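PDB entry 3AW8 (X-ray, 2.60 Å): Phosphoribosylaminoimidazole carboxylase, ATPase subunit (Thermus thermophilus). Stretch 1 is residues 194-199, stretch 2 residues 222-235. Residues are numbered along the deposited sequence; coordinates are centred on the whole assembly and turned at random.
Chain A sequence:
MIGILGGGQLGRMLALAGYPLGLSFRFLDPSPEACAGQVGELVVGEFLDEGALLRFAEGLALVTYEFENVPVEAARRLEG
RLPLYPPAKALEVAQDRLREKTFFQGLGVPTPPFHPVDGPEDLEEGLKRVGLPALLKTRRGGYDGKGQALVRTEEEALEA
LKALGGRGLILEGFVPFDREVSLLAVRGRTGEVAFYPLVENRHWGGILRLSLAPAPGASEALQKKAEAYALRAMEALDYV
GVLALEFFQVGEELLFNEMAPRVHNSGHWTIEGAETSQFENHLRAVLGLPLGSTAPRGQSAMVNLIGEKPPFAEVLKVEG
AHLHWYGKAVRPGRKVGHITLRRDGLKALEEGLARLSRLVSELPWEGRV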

ATOM      1  N   ALA A 194     -16.597  10.905  -8.159  1.00 48.54           N
ATOM      2  CA  ALA A 194     -15.223  11.383  -8.272  1.00 47.82           C
ATOM      3  C   ALA A 194     -14.651  10.902  -9.596  1.00 46.64           C
ATOM      4  O   ALA A 194     -15.105   9.893 -10.128  1.00 47.18           O
ATOM      5  N   PHE A 195     -13.658  11.612 -10.122  1.00 45.25           N
ATOM      6  CA  PHE A 195     -13.063  11.242 -11.405  1.00 46.56           C
ATOM      7  C   PHE A 195     -11.546  11.366 -11.379  1.00 47.82           C
ATOM      8  O   PHE A 195     -11.002  12.302 -10.784  1.00 48.97           O
ATOM      9  N   TYR A 196     -10.866  10.418 -12.020  1.00 46.73           N
ATOM     10  CA  TYR A 196      -9.405  10.419 -12.087  1.00 47.08           C
ATOM     11  C   TYR A 196      -8.992  11.120 -13.361  1.00 46.97           C
ATOM     12  O   TYR A 196      -9.782  11.248 -14.288  1.00 47.86           O
ATOM     13  N   PRO A 197      -7.743  11.591 -13.427  1.00 47.75           N
ATOM     14  CA  PRO A 197      -7.322  12.257 -14.658  1.00 48.60           C
ATOM     15  C   PRO A 197      -7.470  11.248 -15.797  1.00 49.26           C
ATOM     16  O   PRO A 197      -7.439  10.043 -15.560  1.00 50.94           O
ATOM     17  N   LEU A 198      -7.652  11.727 -17.021  1.00 50.00           N
ATOM     18  CA  LEU A 198      -7.754  10.818 -18.149  1.00 50.87           C
ATOM     19  C   LEU A 198      -6.415  10.111 -18.174  1.00 50.26           C
ATOM     20  O   LEU A 198      -5.449  10.603 -17.603  1.00 50.63           O
ATOM     21  N   VAL A 199      -6.352   8.960 -18.829  1.00 49.29           N
ATOM     22  CA  VAL A 199      -5.113   8.207 -18.899  1.00 48.36           C
ATOM     23  C   VAL A 199      -4.910   7.753 -20.336  1.00 49.44           C
ATOM     24  O   VAL A 199      -5.869   7.359 -21.004  1.00 48.95           O
ATOM     25  N   LEU A 222     -11.417  18.376 -22.431  1.00 77.86           N
ATOM     26  CA  LEU A 222     -11.432  16.948 -22.720  1.00 76.45           C
ATOM     27  C   LEU A 222     -11.796  16.217 -21.432  1.00 76.25           C
ATOM     28  O   LEU A 222     -12.597  15.285 -21.447  1.00 76.72           O
ATOM     29  N   GLN A 223     -11.211  16.654 -20.318  1.00 75.05           N
ATOM     30  CA  GLN A 223     -11.485  16.049 -19.016  1.00 73.95           C
ATOM     31  C   GLN A 223     -12.972  16.101 -18.693  1.00 74.59           C
ATOM     32  O   GLN A 223     -13.601  15.068 -18.446  1.00 74.82           O
ATOM     33  N   LYS A 224     -13.527  17.309 -18.691  1.00 74.66           N
ATOM     34  CA  LYS A 224     -14.940  17.494 -18.395  1.00 73.94           C
ATOM     35  C   LYS A 224     -15.806  16.663 -19.332  1.00 72.77           C
ATOM     36  O   LYS A 224     -16.843  16.130 -18.931  1.00 71.68           O
ATOM     37  N   LYS A 225     -15.364  16.557 -20.581  1.00 71.70           N
ATOM     38  CA  LYS A 225     -16.077  15.800 -21.603  1.00 71.57           C
ATOM     39  C   LYS A 225     -16.216  14.347 -21.135  1.00 70.91           C
ATOM     40  O   LYS A 225     -17.327  13.811 -21.037  1.00 70.39           O
ATOM     41  N   ALA A 226     -15.077  13.726 -20.834  1.00 68.88           N
ATOM     42  CA  ALA A 226     -15.035  12.346 -20.367  1.00 66.58           C
ATOM     43  C   ALA A 226     -15.824  12.174 -19.074  1.00 64.52           C
ATOM     44  O   ALA A 226     -16.610  11.239 -18.928  1.00 62.84           O
ATOM     45  N   GLU A 227     -15.612  13.084 -18.133  1.00 63.26           N
ATOM     46  CA  GLU A 227     -16.306  13.012 -16.860  1.00 63.62           C
ATOM     47  C   GLU A 227     -17.813  13.104 -17.051  1.00 63.94           C
ATOM     48  O   GLU A 227     -18.577  12.430 -16.359  1.00 63.02           O
ATOM     49  N   ALA A 228     -18.236  13.934 -18.000  1.00 65.09           N
ATOM     50  CA  ALA A 228     -19.651  14.118 -18.288  1.00 64.57           C
ATOM     51  C   ALA A 228     -20.261  12.807 -18.790  1.00 65.59           C
ATOM     52  O   ALA A 228     -21.319  12.373 -18.317  1.00 64.85           O
ATOM     53  N   TYR A 229     -19.593  12.178 -19.751  1.00 65.04           N
ATOM     54  CA  TYR A 229     -20.080  10.915 -20.280  1.00 66.15           C
ATOM     55  C   TYR A 229     -20.134   9.893 -19.141  1.00 65.93           C
ATOM     56  O   TYR A 229     -21.089   9.121 -19.022  1.00 65.85           O
ATOM     57  N   ALA A 230     -19.108   9.907 -18.296  1.00 65.08           N
ATOM     58  CA  ALA A 230     -19.019   8.973 -17.179  1.00 63.22           C
ATOM     59  C   ALA A 230     -20.137   9.155 -16.165  1.00 62.77           C
ATOM     60  O   ALA A 230     -20.670   8.177 -15.639  1.00 62.54           O
ATOM     61  N   LEU A 231     -20.491  10.405 -15.889  1.00 62.37           N
ATOM     62  CA  LEU A 231     -21.545  10.698 -14.927  1.00 62.31           C
ATOM     63  C   LEU A 231     -22.867  10.141 -15.444  1.00 63.46           C
ATOM     64  O   LEU A 231     -23.662   9.557 -14.693  1.00 62.78           O
ATOM     65  N   ARG A 232     -23.099  10.323 -16.738  1.00 64.02           N
ATOM     66  CA  ARG A 232     -24.327   9.842 -17.340  1.00 64.58           C
ATOM     67  C   ARG A 232     -24.441   8.329 -17.201  1.00 63.10           C
ATOM     68  O   ARG A 232     -25.481   7.811 -16.797  1.00 61.39           O
ATOM     69  N   ALA A 233     -23.361   7.628 -17.517  1.00 62.65           N
ATOM     70  CA  ALA A 233     -23.348   6.174 -17.429  1.00 63.01           C
ATOM     71  C   ALA A 233     -23.590   5.669 -16.005  1.00 62.77           C
ATOM     72  O   ALA A 233     -24.449   4.808 -15.782  1.00 61.88           O
ATOM     73  N   MET A 234     -22.841   6.202 -15.043  1.00 61.99           N
ATOM     74  CA  MET A 234     -22.984   5.773 -13.653  1.00 62.59           C
ATOM     75  C   MET A 234     -24.386   5.981 -13.078  1.00 62.90           C
ATOM     76  O   MET A 234     -24.929   5.090 -12.423  1.00 61.66           O
ATOM     77  N   GLU A 235     -24.973   7.151 -13.321  1.00 63.91           N
ATOM     78  CA  GLU A 235     -26.308   7.444 -12.809  1.00 63.09           C
ATOM     79  C   GLU A 235     -27.371   6.630 -13.524  1.00 61.44           C
ATOM     80  O   GLU A 235     -28.364   6.226 -12.924  1.00 62.28           O
TER

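Packing of the segment 194-199 against the helix 222-235. The segment starts as a strand and lies along one side of the helix, burying 433 Å² summed over both sides. Two residues carry most of its share, Phe 195 and Leu 198, whose CA-to-CB bonds both point toward the helix; those of Ala 194, Tyr 196, Pro 197 and Val 199 point away. The backbones come close at two places, with CA of Phe 195 6.6 Å from CA of Glu 227 and CA of Leu 198 6.5 Å from CA of Gln 223.

Phe 195 is the larger bump. With chi1 m (-53°) and chi2 -94°, its ring lies in a hollow lined by Glu 227, Ala 230, Leu 231 and Met 234. Glu 227 (chi1 m, chi2 t) covers one face: its CB sits 4.0 Å from the ring centroid and 20° off the normal, a CH-pi contact. Its carboxylate stays on the same side of the ring plane as CB, with Glu 227 OE1 2.9 Å from Phe 195 CD2, a tight approach. At the ring edge, Ala 230 CB lies 3.8 Å from Phe 195 CE1, its small methyl leaving space for the ring, and Leu 231 CG lies 4.0 Å from Phe 195 CZ. Met 234, chi1 m and chi2 t, extends back along the helix so that its CE comes within 3.5 Å of Phe 195 CE1, closing the far end of the hollow.

Leu 198 is the second bump, with chi1 m (-84°) and chi2 t. Its two methyls fork over the helix: CD1 meets Leu 222 CD2 at 3.5 Å, while CD2 meets Ala 226 CB, also at 3.5 Å. Ala 226 has only a methyl to offer, and the shallow site it leaves is filled by the leucine. Leu 222, chi1 between wells at -143°, starts out sideways but brings its end nearer.

Between these bumps lies the polar link. Gln 223 also leaves the helix sideways, with chi1 between wells at -105° and chi2 m, and its end swings in. Gln 223 OE1 accepts a very short hydrogen bond from Leu 198 N, 2.5 Å with an N-H...O angle of 124°, and lies 3.1 Å from Pro 197 C, so the amide tip rests against the backbone where Pro 197 joins Leu 198. Its other end, NE2, donates a weak hydrogen bond to Glu 227 OE2 (2.6 Å, 119°), linking the two side chains along the helix.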

ATOM      1  CB  ALA A 194     -14.395  10.847  -7.119  1.00 47.94           C
ATOM      2  CB  PHE A 195     -13.633  12.138 -12.513  1.00 46.65           C
ATOM      3  CG  PHE A 195     -15.137  12.164 -12.550  1.00 48.01           C
ATOM      4  CD1 PHE A 195     -15.843  11.308 -13.387  1.00 48.16           C
ATOM      5  CD2 PHE A 195     -15.850  12.990 -11.683  1.00 46.06           C
ATOM      6  CE1 PHE A 195     -17.238  11.271 -13.356  1.00 48.22           C
ATOM      7  CE2 PHE A 195     -17.241  12.955 -11.646  1.00 47.00           C
ATOM      8  CZ  PHE A 195     -17.936  12.093 -12.482  1.00 46.72           C
ATOM      9  CB  TYR A 196      -8.850   8.982 -12.130  1.00 45.08           C
ATOM     10  CG  TYR A 196      -8.864   8.269 -10.807  1.00 45.06           C
ATOM     11  CD1 TYR A 196      -7.799   8.392  -9.911  1.00 44.97           C
ATOM     12  CD2 TYR A 196      -9.978   7.524 -10.412  1.00 43.80           C
ATOM     13  CE1 TYR A 196      -7.849   7.791  -8.642  1.00 42.56           C
ATOM     14  CE2 TYR A 196     -10.040   6.927  -9.156  1.00 41.81           C
ATOM     15  CZ  TYR A 196      -8.980   7.069  -8.275  1.00 42.03           C
ATOM     16  OH  TYR A 196      -9.090   6.548  -7.013  1.00 38.69           O
ATOM     17  CB  PRO A 197      -5.857  12.586 -14.384  1.00 47.60           C
ATOM     18  CG  PRO A 197      -5.837  12.794 -12.903  1.00 48.49           C
ATOM     19  CD  PRO A 197      -6.698  11.672 -12.394  1.00 47.80           C
ATOM     20  CB  LEU A 198      -7.963  11.584 -19.464  1.00 54.14           C
ATOM     21  CG  LEU A 198      -9.392  11.997 -19.841  1.00 57.20           C
ATOM     22  CD1 LEU A 198      -9.352  12.865 -21.083  1.00 58.24           C
ATOM     23  CD2 LEU A 198     -10.250  10.759 -20.093  1.00 56.80           C
ATOM     24  CB  VAL A 199      -5.170   6.960 -17.963  1.00 48.46           C
ATOM     25  CG1 VAL A 199      -3.889   6.141 -18.082  1.00 47.23           C
ATOM     26  CG2 VAL A 199      -5.381   7.401 -16.525  1.00 46.88           C
ATOM     27  CB  LEU A 222     -10.062  16.477 -23.218  1.00 75.14           C
ATOM     28  CG  LEU A 222     -10.091  15.404 -24.315  1.00 75.65           C
ATOM     29  CD1 LEU A 222      -8.679  14.921 -24.624  1.00 74.04           C
ATOM     30  CD2 LEU A 222     -10.956  14.244 -23.867  1.00 76.23           C
ATOM     31  CB  GLN A 223     -10.706  16.764 -17.906  1.00 72.25           C
ATOM     32  CG  GLN A 223      -9.504  15.987 -17.390  1.00 70.12           C
ATOM     33  CD  GLN A 223      -9.890  14.678 -16.722  1.00 68.22           C
ATOM     34  OE1 GLN A 223      -9.158  13.700 -16.795  1.00 67.64           O
ATOM     35  NE2 GLN A 223     -11.038  14.662 -16.059  1.00 66.87           N
ATOM     36  CB  LYS A 224     -15.304  18.975 -18.518  1.00 76.36           C
ATOM     37  CG  LYS A 224     -15.235  19.754 -17.209  1.00 78.69           C
ATOM     38  CD  LYS A 224     -13.873  19.640 -16.535  1.00 80.43           C
ATOM     39  CE  LYS A 224     -13.856  20.392 -15.206  1.00 80.95           C
ATOM     40  NZ  LYS A 224     -14.931  19.929 -14.277  1.00 81.03           N
ATOM     41  CB  LYS A 225     -15.295  15.880 -22.928  1.00 72.00           C
ATOM     42  CG  LYS A 225     -16.093  15.567 -24.205  1.00 72.78           C
ATOM     43  CD  LYS A 225     -15.273  15.947 -25.452  1.00 73.35           C
ATOM     44  CE  LYS A 225     -16.019  15.709 -26.769  1.00 73.73           C
ATOM     45  NZ  LYS A 225     -16.221  14.267 -27.112  1.00 74.60           N
ATOM     46  CB  ALA A 226     -13.589  11.921 -20.153  1.00 67.23           C
ATOM     47  CB  GLU A 227     -15.814  14.124 -15.934  1.00 63.11           C
ATOM     48  CG  GLU A 227     -14.352  13.983 -15.549  1.00 65.38           C
ATOM     49  CD  GLU A 227     -13.932  14.954 -14.466  1.00 67.09           C
ATOM     50  OE1 GLU A 227     -14.614  15.000 -13.425  1.00 69.57           O
ATOM     51  OE2 GLU A 227     -12.922  15.669 -14.646  1.00 68.48           O
ATOM     52  CB  ALA A 228     -19.822  15.209 -19.323  1.00 63.92           C
ATOM     53  CB  TYR A 229     -19.145  10.391 -21.377  1.00 68.79           C
ATOM     54  CG  TYR A 229     -18.997  11.291 -22.588  1.00 71.08           C
ATOM     55  CD1 TYR A 229     -20.111  11.857 -23.206  1.00 72.59           C
ATOM     56  CD2 TYR A 229     -17.747  11.521 -23.156  1.00 72.32           C
ATOM     57  CE1 TYR A 229     -19.986  12.624 -24.365  1.00 73.23           C
ATOM     58  CE2 TYR A 229     -17.609  12.285 -24.316  1.00 75.07           C
ATOM     59  CZ  TYR A 229     -18.734  12.832 -24.919  1.00 74.42           C
ATOM     60  OH  TYR A 229     -18.608  13.555 -26.085  1.00 73.71           O
ATOM     61  CB  ALA A 230     -17.675   9.116 -16.496  1.00 62.70           C
ATOM     62  CB  LEU A 231     -21.668  12.209 -14.725  1.00 61.78           C
ATOM     63  CG  LEU A 231     -21.850  12.702 -13.288  1.00 61.52           C
ATOM     64  CD1 LEU A 231     -22.101  14.196 -13.311  1.00 60.33           C
ATOM     65  CD2 LEU A 231     -22.999  11.978 -12.616  1.00 60.01           C
ATOM     66  CB  ARG A 232     -24.394  10.266 -18.813  1.00 66.61           C
ATOM     67  CG  ARG A 232     -24.630  11.767 -18.994  1.00 69.83           C
ATOM     68  CD  ARG A 232     -25.441  12.075 -20.260  1.00 72.92           C
ATOM     69  NE  ARG A 232     -24.612  12.263 -21.450  1.00 73.78           N
ATOM     70  CZ  ARG A 232     -23.870  13.343 -21.680  1.00 74.82           C
ATOM     71  NH1 ARG A 232     -23.849  14.344 -20.802  1.00 73.50           N
ATOM     72  NH2 ARG A 232     -23.147  13.423 -22.790  1.00 75.07           N
ATOM     73  CB  ALA A 233     -22.026   5.635 -17.959  1.00 62.95           C
ATOM     74  CB  MET A 234     -21.955   6.479 -12.763  1.00 62.01           C
ATOM     75  CG  MET A 234     -20.513   6.090 -13.046  1.00 61.65           C
ATOM     76  SD  MET A 234     -19.372   6.764 -11.827  1.00 61.98           S
ATOM     77  CE  MET A 234     -18.876   8.294 -12.596  1.00 63.22           C
ATOM     78  CB  GLU A 235     -26.604   8.932 -12.933  1.00 64.65           C
ATOM     79  CG  GLU A 235     -25.589   9.777 -12.196  1.00 67.65           C
ATOM     80  CD  GLU A 235     -26.039  11.204 -12.006  1.00 69.72           C
ATOM     81  OE1 GLU A 235     -26.308  11.884 -13.021  1.00 69.92           O
ATOM     82  OE2 GLU A 235     -26.117  11.641 -10.835  1.00 70.42           O
TER